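Local structure of lipid II:glycine glycyltransferase (Staphylococcus aureus, 6SNR) at residues G132-E135 with K139-I142; D108-V113 with G313-Y318. The protein probably adds the first glycine of the pentaglycine cross-bridge to the lysine of membrane-bound lipid II, drawing it from glycyl-tRNA independently of the ribosome. All coordinates share one frame; numbering follows the deposited sequence.

Interaction 1 of 2, residues G132-E135 with K139-I142; sequences GFKE and KDYI
Y141 reaches across to the backbone of K134 and E135 and places its hydroxyl among their carbonyls. The proton of Y141 OH goes to E135 O, 2.7 Å away; this acceptor sits at the edge of the tyrosine ring, near its plane, while the hydroxyl lies 47° out of the E135 carbonyl plane. K134 O is also close to Y141 OH, at 3.0 Å, but the angle is too poor for a hydrogen bond. That oxygen is served instead by NH2 of R145, whose NE bonds to Y141 OH, so one guanidinium satisfies both atoms. Both segments lie in the loop that carries the chain from strand 129-130, at the edge of one mixed sheet, to strand 146-151 in the other. An inverse gamma turn centred on F133 bends the chain here, with a weak bond of 3.2 Å from K134 N to G132 O. G132 O also lies obliquely against the ring, 3.6 Å from Y141 CE2. Toward the surface the aliphatic part of K134 crosses D140, CE lying 3.2 Å from D140 OD2. A bend at the last torsion (chi4 -47°) leaves K134 NZ 4.5 Å from D140 OD2, too far for a salt bridge.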
ATOM      1  N   GLY A 132      16.736  15.872  11.428  1.00 21.19           N
ATOM      2  CA  GLY A 132      16.843  16.888  10.332  1.00 22.80           C
ATOM      3  C   GLY A 132      15.928  16.669   9.143  1.00 23.65           C
ATOM      4  O   GLY A 132      15.335  15.601   8.986  1.00 23.92           O
ATOM      5  N   PHE A 133      15.817  17.670   8.263  1.00 22.70           N
ATOM      6  CA  PHE A 133      14.949  17.574   7.093  1.00 23.01           C
ATOM      7  C   PHE A 133      15.782  17.148   5.900  1.00 25.48           C
ATOM      8  O   PHE A 133      16.116  17.961   5.002  1.00 28.62           O
ATOM      9  CB  PHE A 133      14.212  18.876   6.814  1.00 23.78           C
ATOM     10  CG  PHE A 133      13.412  19.380   7.974  1.00 23.98           C
ATOM     11  CD1 PHE A 133      12.161  18.837   8.288  1.00 24.80           C
ATOM     12  CD2 PHE A 133      13.907  20.395   8.784  1.00 24.30           C
ATOM     13  CE1 PHE A 133      11.425  19.329   9.348  1.00 23.04           C
ATOM     14  CE2 PHE A 133      13.171  20.883   9.840  1.00 25.21           C
ATOM     15  CZ  PHE A 133      11.913  20.353  10.121  1.00 25.66           C
ATOM     16  N   LYS A 134      16.133  15.869   5.900  1.00 22.55           N
ATOM     17  CA  LYS A 134      16.980  15.275   4.865  1.00 22.35           C
ATOM     18  C   LYS A 134      16.148  14.668   3.696  1.00 21.28           C
ATOM     19  O   LYS A 134      14.928  14.872   3.626  1.00 21.52           O
ATOM     20  CB  LYS A 134      17.971  14.286   5.501  1.00 25.34           C
ATOM     21  CG  LYS A 134      18.729  14.838   6.695  1.00 28.99           C
ATOM     22  CD  LYS A 134      19.962  14.001   7.010  1.00 32.49           C
ATOM     23  CE  LYS A 134      20.872  14.664   8.041  1.00 35.88           C
ATOM     24  NZ  LYS A 134      21.140  16.103   7.782  1.00 41.31           N
ATOM     25  N   GLU A 135      16.784  13.977   2.743  1.00 21.96           N
ATOM     26  CA  GLU A 135      16.036  13.373   1.641  1.00 22.62           C
ATOM     27  C   GLU A 135      14.929  12.442   2.150  1.00 22.14           C
ATOM     28  O   GLU A 135      15.075  11.842   3.230  1.00 20.69           O
ATOM     29  CB  GLU A 135      16.902  12.582   0.661  1.00 25.60           C
ATOM     30  CG  GLU A 135      17.563  13.436  -0.435  1.00 29.48           C
ATOM     31  CD  GLU A 135      16.569  13.708  -1.581  1.00 24.45           C
ATOM     32  OE1 GLU A 135      15.740  14.611  -1.467  1.00 45.51           O
ATOM     33  OE2 GLU A 135      16.533  12.966  -2.542  1.00 40.63           O
ATOM     34  N   LYS A 139      19.078   7.328   4.602  1.00 26.75           N
ATOM     35  CA  LYS A 139      19.433   6.292   5.599  1.00 27.21           C
ATOM     36  C   LYS A 139      19.619   6.842   7.047  1.00 25.76           C
ATOM     37  O   LYS A 139      19.814   6.059   7.992  1.00 26.54           O
ATOM     38  CB  LYS A 139      20.686   5.540   5.113  1.00 29.10           C
ATOM     39  N   ASP A 140      19.524   8.156   7.261  1.00 23.24           N
ATOM     40  CA  ASP A 140      19.696   8.760   8.595  1.00 23.87           C
ATOM     41  C   ASP A 140      18.488   8.565   9.523  1.00 24.08           C
ATOM     42  O   ASP A 140      18.528   8.885  10.728  1.00 26.60           O
ATOM     43  CB  ASP A 140      20.026  10.253   8.478  1.00 26.15           C
ATOM     44  CG  ASP A 140      21.435  10.499   8.039  1.00 33.24           C
ATOM     45  OD1 ASP A 140      22.065   9.543   7.529  1.00 38.51           O
ATOM     46  OD2 ASP A 140      21.887  11.655   8.225  1.00 41.35           O
ATOM     47  N   TYR A 141      17.401   8.071   8.957  1.00 21.66           N
ATOM     48  CA  TYR A 141      16.267   7.718   9.784  1.00 22.49           C
ATOM     49  C   TYR A 141      15.619   6.429   9.301  1.00 21.93           C
ATOM     50  O   TYR A 141      15.830   5.989   8.201  1.00 22.53           O
ATOM     51  CB  TYR A 141      15.287   8.876   9.880  1.00 20.85           C
ATOM     52  CG  TYR A 141      15.279   9.918   8.747  1.00 20.60           C
ATOM     53  CD1 TYR A 141      14.683   9.637   7.565  1.00 20.00           C
ATOM     54  CD2 TYR A 141      15.762  11.219   8.958  1.00 21.17           C
ATOM     55  CE1 TYR A 141      14.580  10.574   6.565  1.00 20.56           C
ATOM     56  CE2 TYR A 141      15.676  12.193   7.947  1.00 20.71           C
ATOM     57  CZ  TYR A 141      15.106  11.837   6.747  1.00 20.96           C
ATOM     58  OH  TYR A 141      14.969  12.781   5.765  1.00 22.98           O
ATOM     59  N   ILE A 142      14.809   5.811  10.189  1.00 19.17           N
ATOM     60  CA  ILE A 142      14.284   4.489   9.945  1.00 18.33           C
ATOM     61  C   ILE A 142      13.181   4.433   8.871  1.00 18.71           C
ATOM     62  O   ILE A 142      13.222   3.573   7.987  1.00 21.70           O
ATOM     63  CB  ILE A 142      13.775   3.866  11.261  1.00 18.83           C
ATOM     64  CG1 ILE A 142      14.919   3.781  12.270  1.00 18.25           C
ATOM     65  CG2 ILE A 142      13.170   2.489  11.010  1.00 20.86           C
ATOM     66  CD1 ILE A 142      14.469   3.262  13.645  1.00 18.72           C
TER

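Interaction 2 of 2, residues D108-V113 with G313-Y318; sequences DPDVEV and GSKSYY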
ATOM      1  N   ASP A 108       8.617   9.064  15.478  1.00 14.45           N
ATOM      2  CA  ASP A 108       8.560   9.455  14.057  1.00 14.67           C
ATOM      3  C   ASP A 108       7.090   9.533  13.587  1.00 14.39           C
ATOM      4  O   ASP A 108       6.682   8.791  12.677  1.00 15.91           O
ATOM      5  CB  ASP A 108       9.463   8.583  13.132  1.00 14.86           C
ATOM      6  CG  ASP A 108       9.264   7.097  13.237  1.00 15.33           C
ATOM      7  OD1 ASP A 108       8.469   6.612  14.075  1.00 15.21           O
ATOM      8  OD2 ASP A 108       9.935   6.338  12.548  1.00 17.00           O
ATOM      9  N   PRO A 109       6.293  10.403  14.202  1.00 15.08           N
ATOM     10  CA  PRO A 109       4.869  10.371  13.957  1.00 15.73           C
ATOM     11  C   PRO A 109       4.522  10.824  12.534  1.00 16.80           C
ATOM     12  O   PRO A 109       5.303  11.539  11.903  1.00 17.82           O
ATOM     13  CB  PRO A 109       4.317  11.328  14.992  1.00 17.52           C
ATOM     14  CG  PRO A 109       5.428  12.318  15.219  1.00 16.62           C
ATOM     15  CD  PRO A 109       6.656  11.466  15.138  1.00 17.35           C
ATOM     16  N   ASP A 110       3.373  10.403  12.038  1.00 18.22           N
ATOM     17  CA  ASP A 110       2.917  10.821  10.712  1.00 18.40           C
ATOM     18  C   ASP A 110       2.240  12.188  10.818  1.00 17.82           C
ATOM     19  O   ASP A 110       1.016  12.282  10.876  1.00 21.32           O
ATOM     20  CB  ASP A 110       1.947   9.797  10.158  1.00 19.63           C
ATOM     21  CG  ASP A 110       1.546  10.056   8.710  1.00 23.79           C
ATOM     22  OD1 ASP A 110       2.057  11.000   8.036  1.00 23.69           O
ATOM     23  OD2 ASP A 110       0.656   9.308   8.280  1.00 25.58           O
ATOM     24  N   VAL A 111       3.060  13.242  10.876  1.00 17.44           N
ATOM     25  CA  VAL A 111       2.607  14.621  10.915  1.00 17.94           C
ATOM     26  C   VAL A 111       3.310  15.332   9.763  1.00 18.39           C
ATOM     27  O   VAL A 111       4.500  15.279   9.643  1.00 18.15           O
ATOM     28  CB  VAL A 111       2.907  15.325  12.267  1.00 19.76           C
ATOM     29  CG1 VAL A 111       2.520  16.813  12.249  1.00 19.71           C
ATOM     30  CG2 VAL A 111       2.174  14.592  13.373  1.00 20.70           C
ATOM     31  N   GLU A 112       2.524  15.935   8.889  1.00 20.16           N
ATOM     32  CA  GLU A 112       3.097  16.634   7.738  1.00 20.70           C
ATOM     33  C   GLU A 112       3.760  17.955   8.180  1.00 21.46           C
ATOM     34  O   GLU A 112       3.296  18.616   9.123  1.00 21.86           O
ATOM     35  CB  GLU A 112       1.994  16.825   6.687  1.00 23.39           C
ATOM     36  CG  GLU A 112       1.681  15.519   5.959  1.00 25.82           C
ATOM     37  CD  GLU A 112       0.549  15.578   4.938  1.00 29.69           C
ATOM     38  OE1 GLU A 112      -0.231  16.562   4.933  1.00 34.46           O
ATOM     39  OE2 GLU A 112       0.444  14.582   4.172  1.00 31.67           O
ATOM     40  N   VAL A 113       4.827  18.351   7.494  1.00 20.95           N
ATOM     41  CA  VAL A 113       5.577  19.559   7.870  1.00 24.20           C
ATOM     42  C   VAL A 113       4.637  20.774   7.843  1.00 24.82           C
ATOM     43  O   VAL A 113       4.727  21.641   8.732  1.00 26.20           O
ATOM     44  CB  VAL A 113       6.770  19.826   6.938  1.00 25.84           C
ATOM     45  CG1 VAL A 113       7.362  21.228   7.222  1.00 28.27           C
ATOM     46  CG2 VAL A 113       7.827  18.744   7.079  1.00 25.60           C
ATOM     47  N   GLY A 313      -7.597   2.057   9.987  1.00 17.67           N
ATOM     48  CA  GLY A 313      -8.646   3.030   9.929  1.00 18.79           C
ATOM     49  C   GLY A 313      -8.831   3.582   8.535  1.00 19.39           C
ATOM     50  O   GLY A 313      -8.904   2.792   7.565  1.00 22.68           O
ATOM     51  N   SER A 314      -8.885   4.890   8.444  1.00 21.29           N
ATOM     52  CA  SER A 314      -9.056   5.545   7.147  1.00 22.37           C
ATOM     53  C   SER A 314      -7.782   5.527   6.292  1.00 19.43           C
ATOM     54  O   SER A 314      -7.818   5.979   5.114  1.00 20.57           O
ATOM     55  CB  SER A 314      -9.562   6.954   7.337  1.00 26.10           C
ATOM     56  OG  SER A 314      -8.551   7.792   7.786  1.00 30.19           O
ATOM     57  N   LYS A 315      -6.664   5.021   6.819  1.00 17.68           N
ATOM     58  CA  LYS A 315      -5.420   4.909   6.018  1.00 17.05           C
ATOM     59  C   LYS A 315      -5.296   3.510   5.437  1.00 15.76           C
ATOM     60  O   LYS A 315      -5.393   2.524   6.143  1.00 16.70           O
ATOM     61  CB  LYS A 315      -4.159   5.221   6.880  1.00 17.08           C
ATOM     62  CG  LYS A 315      -4.114   6.646   7.381  1.00 19.62           C
ATOM     63  CD  LYS A 315      -2.939   6.897   8.304  1.00 21.64           C
ATOM     64  CE  LYS A 315      -3.002   8.335   8.783  1.00 24.84           C
ATOM     65  NZ  LYS A 315      -1.835   8.689   9.618  1.00 27.51           N
ATOM     66  N   SER A 316      -5.046   3.430   4.121  1.00 16.43           N
ATOM     67  CA  SER A 316      -4.667   2.189   3.503  1.00 15.83           C
ATOM     68  C   SER A 316      -3.268   2.300   2.944  1.00 14.84           C
ATOM     69  O   SER A 316      -2.786   3.410   2.658  1.00 14.99           O
ATOM     70  CB  SER A 316      -5.662   1.747   2.398  1.00 18.24           C
ATOM     71  OG  SER A 316      -5.617   2.610   1.261  1.00 16.74           O
ATOM     72  N   TYR A 317      -2.609   1.154   2.797  1.00 15.16           N
ATOM     73  CA  TYR A 317      -1.193   1.089   2.388  1.00 15.66           C
ATOM     74  C   TYR A 317      -0.936   0.001   1.371  1.00 15.33           C
ATOM     75  O   TYR A 317      -1.250  -1.154   1.614  1.00 15.79           O
ATOM     76  CB  TYR A 317      -0.262   0.814   3.584  1.00 16.46           C
ATOM     77  CG  TYR A 317      -0.484   1.673   4.825  1.00 14.80           C
ATOM     78  CD1 TYR A 317      -1.546   1.411   5.690  1.00 14.92           C
ATOM     79  CD2 TYR A 317       0.403   2.682   5.176  1.00 16.98           C
ATOM     80  CE1 TYR A 317      -1.731   2.176   6.801  1.00 15.77           C
ATOM     81  CE2 TYR A 317       0.208   3.474   6.295  1.00 16.81           C
ATOM     82  CZ  TYR A 317      -0.838   3.175   7.151  1.00 16.71           C
ATOM     83  OH  TYR A 317      -1.067   3.902   8.293  1.00 18.76           O
ATOM     84  N   TYR A 318      -0.343   0.375   0.226  1.00 15.76           N
ATOM     85  CA  TYR A 318       0.207  -0.579  -0.725  1.00 16.07           C
ATOM     86  C   TYR A 318       1.595  -0.948  -0.243  1.00 17.85           C
ATOM     87  O   TYR A 318       2.538  -0.185  -0.387  1.00 18.50           O
ATOM     88  CB  TYR A 318       0.249   0.108  -2.131  1.00 16.29           C
ATOM     89  CG  TYR A 318       1.114  -0.617  -3.142  1.00 18.95           C
ATOM     90  CD1 TYR A 318       0.772  -1.869  -3.594  1.00 19.10           C
ATOM     91  CD2 TYR A 318       2.272  -0.067  -3.602  1.00 21.41           C
ATOM     92  CE1 TYR A 318       1.531  -2.552  -4.535  1.00 21.93           C
ATOM     93  CE2 TYR A 318       3.042  -0.724  -4.557  1.00 21.97           C
ATOM     94  CZ  TYR A 318       2.654  -1.958  -5.025  1.00 22.68           C
ATOM     95  OH  TYR A 318       3.418  -2.673  -5.963  1.00 25.06           O
TER
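A single salt bridge, K315 to D110, joins these two segments. K315 stands at the start of strand 315-323, just past the turn at G313 and S314, and its CB already points at the loop 108-113. The side chain, which also packs on T351, is fully extended from CG outward, with chi2 to chi4 all near 180°; CB, CG and CD carry the chain across, the CA atoms of D110 and K315 being 11.2 Å apart. CE is the first atom to approach the loop, 3.8 Å from D110 OD2. NZ finishes the reach by donating to D110 OD2 at 2.9 Å, coming from above the carboxylate plane, 39° out of it. The same ammonium bonds to the carbonyl O of G21, its stronger partner. D110 advances from the opposite direction, at the centre of an inverse gamma turn closed by a weak bond from V111 N to P109 O (3.0 Å). Its other oxygen, OD1, makes a salt bridge with K384, so each carboxylate oxygen has its own lysine. The pairing bridges the two acetyltransferase-like halves of the FemABX fold, whose mixed sheets contain strands 102-107 and 315-323.

Overall arrangement
From the N terminus, the chain leaves strand 102-107 of the first sheet and enters 108-113, where interaction 2 opens. It continues through helix 117-125 and strand 129-130 into the connection to the second sheet, and there interaction 1 closes a short loop with three residues between its segments. Strand 146-151 then begins the second sheet, and the long helices 235-262 and 267-297 follow before 313-318 returns to complete interaction 2. The small loop therefore lies wholly within the large one, and the two do not cross. The centres of the two interactions are about 17 Å apart, yet they touch: F133 CE1 packs 4.3 Å from V113 CG2. Interaction 1 stays within the connection between the sheets; interaction 2 ties the loop after strand 102-107 to strand 315-323.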